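Local structure of Isomerase/lactonizing enzyme (Agrobacterium fabrum str. C58, 2NQL) at residues A[85-90]-A[105-109]; A[120-124]-A[290-294]; A[198-202]-A[231-236]. The protein is of unknown specific function but belongs to the enolase superfamily, in the mandelate racemase / muconate lactonizing enzyme family. All blocks are in the same frame, centred on the assembly; numbering follows the deposited sequence.

Interaction 1 of 3, residues A[85-90]-A[105-109]; sequences LLAGFV and LYDMM
The sulfur of Met-108 sits over the face of the Phe-89 ring. Met-108 SD lies 3.8 Å from the Phe-89 ring centroid, 19° off the normal, and 3.6 Å from Phe-89 CD2. This is a Met-aromatic contact. Phe-89 presents the ring with chi1 m and chi2 -78°. Both segments are helical, 85-90 on helix 75-90 and 105-109 on helix 98-109. Their axes approach to 11.1 Å and cross at 135°, nearer antiparallel than parallel. The closest CA pair is Leu-86 with Leu-105, at 7.1 Å. Met-108 takes m, t, m for chi1 to chi3. Its CE lies 3.6 Å from CD2 of Leu-86 (m, t) and 4.0 Å from Leu-85 CD1. One turn earlier, Leu-105 (m, t) places CD2 3.8 Å from Phe-89 CB and CD1 3.7 Å from Val-90 CG2. Leu-85 (t, p) brings CD2 to 4.3 Å from Met-109 CG. These are two successive helices of the N-terminal capping domain found in this superfamily. Helix 117-138 packs on them through Tyr-119, Ala-122 and Leu-123. Val-38 of the second subunit packs on Met-108, and Asn-32 of that subunit on Phe-89. Between these segments the contact is purely apolar, so it depends on shape fit and the sulfur-ring contact, not on directional polar bonds.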
loop_
_atom_site.group_PDB
_atom_site.type_symbol
_atom_site.label_atom_id
_atom_site.label_comp_id
_atom_site.label_asym_id
_atom_site.label_seq_id
_atom_site.Cartn_x
_atom_site.Cartn_y
_atom_site.Cartn_z
ATOM N N LEU A 85 3.741 -16.437 -1.917
ATOM C CA LEU A 85 4.917 -15.844 -1.304
ATOM C C LEU A 85 5.043 -16.104 0.191
ATOM O O LEU A 85 6.066 -16.602 0.654
ATOM C CB LEU A 85 4.981 -14.335 -1.575
ATOM C CG LEU A 85 6.046 -13.530 -0.806
ATOM C CD1 LEU A 85 7.501 -13.870 -1.251
ATOM C CD2 LEU A 85 5.794 -12.007 -0.823
ATOM N N LEU A 86 4.029 -15.727 0.967
ATOM C CA LEU A 86 4.285 -15.504 2.391
ATOM C C LEU A 86 4.275 -16.803 3.197
ATOM O O LEU A 86 5.054 -16.955 4.136
ATOM C CB LEU A 86 3.266 -14.516 2.969
ATOM C CG LEU A 86 3.334 -13.104 2.425
ATOM C CD1 LEU A 86 2.009 -12.385 2.747
ATOM C CD2 LEU A 86 4.534 -12.358 3.048
ATOM N N ALA A 87 3.396 -17.734 2.821
ATOM C CA ALA A 87 3.271 -19.009 3.540
ATOM C C ALA A 87 4.611 -19.752 3.582
ATOM O O ALA A 87 4.970 -20.315 4.598
ATOM C CB ALA A 87 2.233 -19.890 2.925
ATOM N N GLY A 88 5.334 -19.726 2.469
ATOM C CA GLY A 88 6.642 -20.394 2.364
ATOM C C GLY A 88 7.666 -19.907 3.366
ATOM O O GLY A 88 8.553 -20.675 3.764
ATOM N N PHE A 89 7.574 -18.639 3.749
ATOM C CA PHE A 89 8.475 -18.034 4.723
ATOM C C PHE A 89 7.976 -18.071 6.173
ATOM O O PHE A 89 8.672 -17.653 7.099
ATOM C CB PHE A 89 8.834 -16.618 4.297
ATOM C CG PHE A 89 9.658 -16.587 3.039
ATOM C CD1 PHE A 89 11.020 -16.889 3.094
ATOM C CD2 PHE A 89 9.077 -16.323 1.809
ATOM C CE1 PHE A 89 11.798 -16.890 1.940
ATOM C CE2 PHE A 89 9.833 -16.331 0.648
ATOM C CZ PHE A 89 11.207 -16.618 0.716
ATOM N N VAL A 90 6.766 -18.572 6.348
ATOM C CA VAL A 90 6.231 -18.865 7.688
ATOM C C VAL A 90 6.430 -20.332 8.048
ATOM O O VAL A 90 6.812 -20.640 9.177
ATOM C CB VAL A 90 4.737 -18.439 7.806
ATOM C CG1 VAL A 90 4.152 -18.873 9.181
ATOM C CG2 VAL A 90 4.656 -16.942 7.652
ATOM N N LEU A 105 8.801 -10.804 7.399
ATOM C CA LEU A 105 7.889 -10.782 6.247
ATOM C C LEU A 105 7.730 -9.383 5.714
ATOM O O LEU A 105 7.741 -9.181 4.489
ATOM C CB LEU A 105 6.506 -11.385 6.618
ATOM C CG LEU A 105 6.484 -12.832 7.106
ATOM C CD1 LEU A 105 5.036 -13.272 7.455
ATOM C CD2 LEU A 105 7.111 -13.780 6.105
ATOM N N TYR A 106 7.570 -8.414 6.619
ATOM C CA TYR A 106 7.490 -7.011 6.231
ATOM C C TYR A 106 8.715 -6.581 5.432
ATOM O O TYR A 106 8.605 -5.947 4.362
ATOM C CB TYR A 106 7.299 -6.119 7.460
ATOM C CG TYR A 106 7.104 -4.665 7.132
ATOM C CD1 TYR A 106 5.859 -4.176 6.735
ATOM C CD2 TYR A 106 8.164 -3.754 7.252
ATOM C CE1 TYR A 106 5.687 -2.808 6.450
ATOM C CE2 TYR A 106 8.005 -2.415 6.945
ATOM C CZ TYR A 106 6.779 -1.935 6.565
ATOM O OH TYR A 106 6.659 -0.599 6.299
ATOM N N ASP A 107 9.883 -6.932 5.960
ATOM C CA ASP A 107 11.159 -6.610 5.289
ATOM C C ASP A 107 11.321 -7.140 3.862
ATOM O O ASP A 107 12.085 -6.555 3.090
ATOM C CB ASP A 107 12.331 -7.100 6.143
ATOM C CG ASP A 107 12.584 -6.222 7.327
ATOM O OD1 ASP A 107 11.939 -5.158 7.452
ATOM O OD2 ASP A 107 13.438 -6.600 8.153
ATOM N N MET A 108 10.621 -8.223 3.508
ATOM C CA MET A 108 10.759 -8.837 2.180
ATOM C C MET A 108 10.410 -7.868 1.044
ATOM O O MET A 108 11.005 -7.938 -0.026
ATOM C CB MET A 108 9.942 -10.119 2.024
ATOM C CG MET A 108 10.383 -11.290 2.915
ATOM S SD MET A 108 9.909 -12.870 2.251
ATOM C CE MET A 108 8.109 -12.783 2.509
ATOM N N MET A 109 9.442 -6.971 1.280
ATOM C CA MET A 109 8.890 -6.163 0.210
ATOM C C MET A 109 8.890 -4.673 0.498
ATOM O O MET A 109 8.450 -3.891 -0.330
ATOM C CB MET A 109 7.469 -6.651 -0.149
ATOM C CG MET A 109 7.425 -8.044 -0.819
ATOM S SD MET A 109 8.218 -8.125 -2.457
ATOM C CE MET A 109 6.853 -7.604 -3.498
#

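Interaction 2 of 3, residues A[120-124]-A[290-294]; sequences VDALA and MGHKG
Val-120 opens the first segment, a piece of the continuous helix 117-138. Its chi1 is t, and CG1 lies 3.5 Å from His-292 O, a buried carbonyl with no polar partner in the model. Asp-121 follows. Asp-121 CA is 4.8 Å from His-292 CA. With chi1 m and chi2 near 0°, its carboxylate reaches the edge of the imidazole. His-292 ND1 donates to Asp-121 OD1 at 2.8 Å, with an N-H...O angle of 164°. The His-292 rotamer is m, with chi2 -41°. Asp-121 OD2 is hydrogen-bonded to Tyr-114 OH of the second subunit, so the carboxylate also joins the dimer interface. The contact links the N-terminal capping domain to the TIM-barrel-like domain, a pairing characteristic of the enolase superfamily. Segment 290-294 is a short, weakly bonded helical turn, closed by Gly-294 N to Met-290 O at 2.9 Å. It runs directly into helix 295-308, with Gly-294 at the N-cap. Thr-69 OG1 is hydrogen-bonded to both Asp-121 O and Gly-291 O. Further along, Ala-124 turns its CB toward the turn, 3.4 Å from Gly-294 N and 3.5 Å from Lys-293 C. The CA atoms of Ala-124 and Gly-294 are only 3.7 Å apart. Gly-294 has phi 88° and psi 165°. A CB there would clash with Ala-124 CA and jam against the preceding carbonyl oxygen, so glycine fits here.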
loop_
_atom_site.group_PDB
_atom_site.type_symbol
_atom_site.label_atom_id
_atom_site.label_comp_id
_atom_site.label_asym_id
_atom_site.label_seq_id
_atom_site.Cartn_x
_atom_site.Cartn_y
_atom_site.Cartn_z
ATOM N N VAL A 120 0.153 -5.574 3.931
ATOM C CA VAL A 120 -0.014 -5.583 5.380
ATOM C C VAL A 120 -1.311 -6.257 5.823
ATOM O O VAL A 120 -1.334 -6.885 6.876
ATOM C CB VAL A 120 0.330 -4.233 6.087
ATOM C CG1 VAL A 120 0.185 -4.338 7.654
ATOM C CG2 VAL A 120 1.798 -3.847 5.768
ATOM N N ASP A 121 -2.364 -6.206 4.996
ATOM C CA ASP A 121 -3.580 -6.994 5.300
ATOM C C ASP A 121 -3.167 -8.464 5.464
ATOM O O ASP A 121 -3.548 -9.134 6.439
ATOM C CB ASP A 121 -4.605 -6.931 4.153
ATOM C CG ASP A 121 -5.471 -5.683 4.164
ATOM O OD1 ASP A 121 -5.381 -4.839 5.076
ATOM O OD2 ASP A 121 -6.234 -5.549 3.168
ATOM N N ALA A 122 -2.387 -8.957 4.502
ATOM C CA ALA A 122 -1.943 -10.348 4.514
ATOM C C ALA A 122 -1.111 -10.661 5.749
ATOM O O ALA A 122 -1.324 -11.697 6.395
ATOM C CB ALA A 122 -1.169 -10.701 3.228
ATOM N N LEU A 123 -0.173 -9.768 6.062
ATOM C CA LEU A 123 0.681 -9.928 7.234
ATOM C C LEU A 123 -0.140 -9.930 8.511
ATOM O O LEU A 123 0.173 -10.667 9.432
ATOM C CB LEU A 123 1.753 -8.865 7.297
ATOM C CG LEU A 123 2.752 -8.748 6.121
ATOM C CD1 LEU A 123 3.857 -7.710 6.462
ATOM C CD2 LEU A 123 3.348 -10.115 5.741
ATOM N N ALA A 124 -1.196 -9.120 8.536
ATOM C CA ALA A 124 -2.084 -9.027 9.699
ATOM C C ALA A 124 -2.716 -10.385 10.006
ATOM O O ALA A 124 -2.700 -10.850 11.177
ATOM C CB ALA A 124 -3.168 -7.942 9.449
ATOM N N MET A 290 -7.659 -3.607 13.604
ATOM C CA MET A 290 -6.840 -4.808 13.752
ATOM C C MET A 290 -6.798 -5.641 12.455
ATOM O O MET A 290 -5.764 -6.244 12.139
ATOM C CB MET A 290 -7.403 -5.675 14.882
ATOM C CG MET A 290 -6.731 -7.020 15.039
ATOM S SD MET A 290 -4.941 -6.959 15.351
ATOM C CE MET A 290 -4.899 -6.320 17.018
ATOM N N GLY A 291 -7.906 -5.679 11.706
ATOM C CA GLY A 291 -7.966 -6.478 10.478
ATOM C C GLY A 291 -7.005 -6.009 9.383
ATOM O O GLY A 291 -6.611 -6.799 8.521
ATOM N N HIS A 292 -6.637 -4.731 9.433
ATOM C CA HIS A 292 -5.646 -4.141 8.520
ATOM C C HIS A 292 -4.212 -4.288 9.067
ATOM O O HIS A 292 -3.256 -4.165 8.299
ATOM C CB HIS A 292 -5.895 -2.624 8.288
ATOM C CG HIS A 292 -6.998 -2.319 7.327
ATOM N ND1 HIS A 292 -7.194 -3.028 6.157
ATOM C CD2 HIS A 292 -7.948 -1.353 7.349
ATOM C CE1 HIS A 292 -8.224 -2.513 5.504
ATOM N NE2 HIS A 292 -8.703 -1.504 6.210
ATOM N N LYS A 293 -4.069 -4.536 10.375
ATOM C CA LYS A 293 -2.807 -4.237 11.086
ATOM C C LYS A 293 -2.106 -5.451 11.677
ATOM O O LYS A 293 -0.900 -5.619 11.484
ATOM C CB LYS A 293 -2.989 -3.137 12.159
ATOM C CG LYS A 293 -3.417 -1.807 11.587
ATOM C CD LYS A 293 -3.549 -0.760 12.684
ATOM C CE LYS A 293 -3.883 0.598 12.110
ATOM N NZ LYS A 293 -5.233 0.639 11.443
ATOM N N GLY A 294 -2.847 -6.293 12.399
ATOM C CA GLY A 294 -2.268 -7.444 13.093
ATOM C C GLY A 294 -1.815 -6.980 14.471
ATOM O O GLY A 294 -1.729 -5.777 14.720
#

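Interaction 3 of 3, residues A[198-202]-A[231-236]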
loop_
_atom_site.group_PDB
_atom_site.type_symbol
_atom_site.label_atom_id
_atom_site.label_comp_id
_atom_site.label_asym_id
_atom_site.label_seq_id
_atom_site.Cartn_x
_atom_site.Cartn_y
_atom_site.Cartn_z
ATOM N N ILE A 198 -26.523 15.771 14.822
ATOM C CA ILE A 198 -25.973 15.859 16.176
ATOM C C ILE A 198 -26.907 16.596 17.132
ATOM O O ILE A 198 -27.025 16.204 18.290
ATOM C CB ILE A 198 -24.508 16.426 16.237
ATOM C CG1 ILE A 198 -23.842 16.095 17.588
ATOM C CG2 ILE A 198 -24.464 17.930 15.912
ATOM C CD1 ILE A 198 -22.306 16.284 17.652
ATOM N N ALA A 199 -27.578 17.637 16.625
ATOM C CA ALA A 199 -28.649 18.347 17.345
ATOM C C ALA A 199 -29.749 17.392 17.832
ATOM O O ALA A 199 -30.099 17.379 19.019
ATOM C CB ALA A 199 -29.257 19.439 16.434
ATOM N N ASN A 200 -30.262 16.576 16.914
ATOM C CA ASN A 200 -31.245 15.565 17.268
ATOM C C ASN A 200 -30.757 14.533 18.274
ATOM O O ASN A 200 -31.425 14.282 19.281
ATOM C CB ASN A 200 -31.799 14.873 16.025
ATOM C CG ASN A 200 -32.957 13.952 16.356
ATOM O OD1 ASN A 200 -34.011 14.404 16.806
ATOM N ND2 ASN A 200 -32.762 12.657 16.162
ATOM N N LEU A 201 -29.587 13.949 18.004
ATOM C CA LEU A 201 -28.969 12.996 18.910
ATOM C C LEU A 201 -28.741 13.565 20.312
ATOM O O LEU A 201 -29.112 12.924 21.301
ATOM C CB LEU A 201 -27.684 12.396 18.309
ATOM C CG LEU A 201 -27.918 11.483 17.080
ATOM C CD1 LEU A 201 -26.594 11.020 16.479
ATOM C CD2 LEU A 201 -28.851 10.279 17.370
ATOM N N ARG A 202 -28.191 14.782 20.387
ATOM C CA ARG A 202 -27.962 15.471 21.667
ATOM C C ARG A 202 -29.279 15.679 22.457
ATOM O O ARG A 202 -29.322 15.459 23.674
ATOM C CB ARG A 202 -27.248 16.817 21.421
ATOM C CG ARG A 202 -26.905 17.629 22.668
ATOM C CD ARG A 202 -26.114 16.803 23.686
ATOM N NE ARG A 202 -24.749 16.554 23.225
ATOM C CZ ARG A 202 -23.979 15.552 23.650
ATOM N NH1 ARG A 202 -24.446 14.663 24.525
ATOM N NH2 ARG A 202 -22.749 15.417 23.166
ATOM N N MET A 231 -21.235 21.764 14.264
ATOM C CA MET A 231 -21.520 20.713 15.241
ATOM C C MET A 231 -21.128 21.069 16.670
ATOM O O MET A 231 -21.693 20.529 17.632
ATOM C CB MET A 231 -20.845 19.411 14.821
ATOM C CG MET A 231 -21.499 18.810 13.584
ATOM S SD MET A 231 -20.768 17.188 13.223
ATOM C CE MET A 231 -19.013 17.614 13.179
ATOM N N GLN A 232 -20.158 21.966 16.813
ATOM C CA GLN A 232 -19.576 22.203 18.128
ATOM C C GLN A 232 -20.483 22.735 19.266
ATOM O O GLN A 232 -20.253 22.393 20.418
ATOM C CB GLN A 232 -18.137 22.766 18.071
ATOM C CG GLN A 232 -17.952 24.233 18.343
ATOM C CD GLN A 232 -17.950 24.560 19.833
ATOM O OE1 GLN A 232 -18.899 25.159 20.340
ATOM N NE2 GLN A 232 -16.895 24.160 20.537
ATOM N N PRO A 233 -21.532 23.539 18.946
ATOM C CA PRO A 233 -22.566 23.835 19.957
ATOM C C PRO A 233 -23.258 22.626 20.607
ATOM O O PRO A 233 -23.891 22.770 21.658
ATOM C CB PRO A 233 -23.595 24.660 19.169
ATOM C CG PRO A 233 -22.813 25.307 18.103
ATOM C CD PRO A 233 -21.802 24.272 17.693
ATOM N N PHE A 234 -23.141 21.451 19.996
ATOM C CA PHE A 234 -23.817 20.272 20.508
ATOM C C PHE A 234 -22.839 19.301 21.173
ATOM O O PHE A 234 -23.192 18.150 21.459
ATOM C CB PHE A 234 -24.634 19.620 19.391
ATOM C CG PHE A 234 -25.592 20.578 18.716
ATOM C CD1 PHE A 234 -26.791 20.944 19.339
ATOM C CD2 PHE A 234 -25.274 21.152 17.482
ATOM C CE1 PHE A 234 -27.662 21.847 18.725
ATOM C CE2 PHE A 234 -26.143 22.053 16.860
ATOM C CZ PHE A 234 -27.335 22.399 17.481
ATOM N N ASP A 235 -21.624 19.789 21.441
ATOM C CA ASP A 235 -20.604 19.057 22.199
ATOM C C ASP A 235 -20.187 17.705 21.546
ATOM O O ASP A 235 -20.441 16.637 22.115
ATOM C CB ASP A 235 -21.060 18.855 23.656
ATOM C CG ASP A 235 -19.945 18.339 24.561
ATOM O OD1 ASP A 235 -18.793 18.799 24.414
ATOM O OD2 ASP A 235 -20.231 17.463 25.416
ATOM N N PRO A 236 -19.569 17.751 20.350
ATOM C CA PRO A 236 -19.038 16.500 19.793
ATOM C C PRO A 236 -17.885 15.913 20.597
ATOM O O PRO A 236 -16.953 16.625 21.008
ATOM C CB PRO A 236 -18.589 16.902 18.378
ATOM C CG PRO A 236 -18.312 18.352 18.459
ATOM C CD PRO A 236 -19.311 18.893 19.455
#
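Ile-198 is the apolar centre of this contact. It is buried, and its CB points from helix 194-205 toward the other segment. Ile-198 CG2 lies 3.7 Å from Phe-234 CD2 and 3.9 Å from Met-231 CG. Ile-198 CD1 reaches 3.8 Å from Pro-236 CB. Phe-185 and Ile-211, on neighbouring barrel strands, also pack on Ile-198, so the centre is continuous with the layer between helices and strands. One step outward, Ala-199 places CB over the face of the Phe-234 ring, 3.9 Å from the centroid and 20° off the normal. This is a CH-pi contact. The closest CA pair, Ala-199 and Phe-234, is 6.1 Å apart. The ring lies nearer the surface than Ile-198 and partly shields it.

The second segment leaves helix 221-231 through a 3-10 turn and leads to strand 239-240. It is thus a helix-to-strand link of the barrel, packed against helix 194-205, the barrel helix before helix 221-231. Asp-235 has positive phi and psi (60°/65°), and the chain turns sharply there. At the polar edge Arg-202 meets the backbone of this turn. Arg-202 NE donates to Phe-234 O at 2.8 Å, and Arg-202 NH2 to the same oxygen at 3.3 Å. A weak hydrogen bond runs from Arg-202 NH2 to Asp-235 O at 2.8 Å. Arg-202 NH1 is hydrogen-bonded to Gly-206 O and Ala-209 O, beyond the helix. The Asp-235 carboxylate contributes only a long salt bridge, Arg-202 NH2 to Asp-235 OD2 at 3.9 Å, out of the guanidinium plane. The arginine therefore holds the turn chiefly through main-chain carbonyls, while the apolar side chains seal the inner side.

Interactions 1 and 2 are neighbours, with centres about 13 Å apart. Helix 117-138 connects them: Leu-123 packs on Leu-86 and Leu-105, and Ala-122 on Leu-86. Interaction 1 lies within the capping domain. Interaction 2 joins that domain to the barrel domain, and both touch the second subunit. Interaction 3 lies wholly in the barrel domain, about 47 Å from interaction 1 and about 34 Å from interaction 2, centre to centre. It and interaction 1 are on opposite sides of the chain's centre. Along the chain, interaction 1 closes first. Interaction 2 then spans 165 residues, with interaction 3 nested inside. Interactions 1 and 2 are thus coupled near the dimer interface, while interaction 3 packs separately within the barrel.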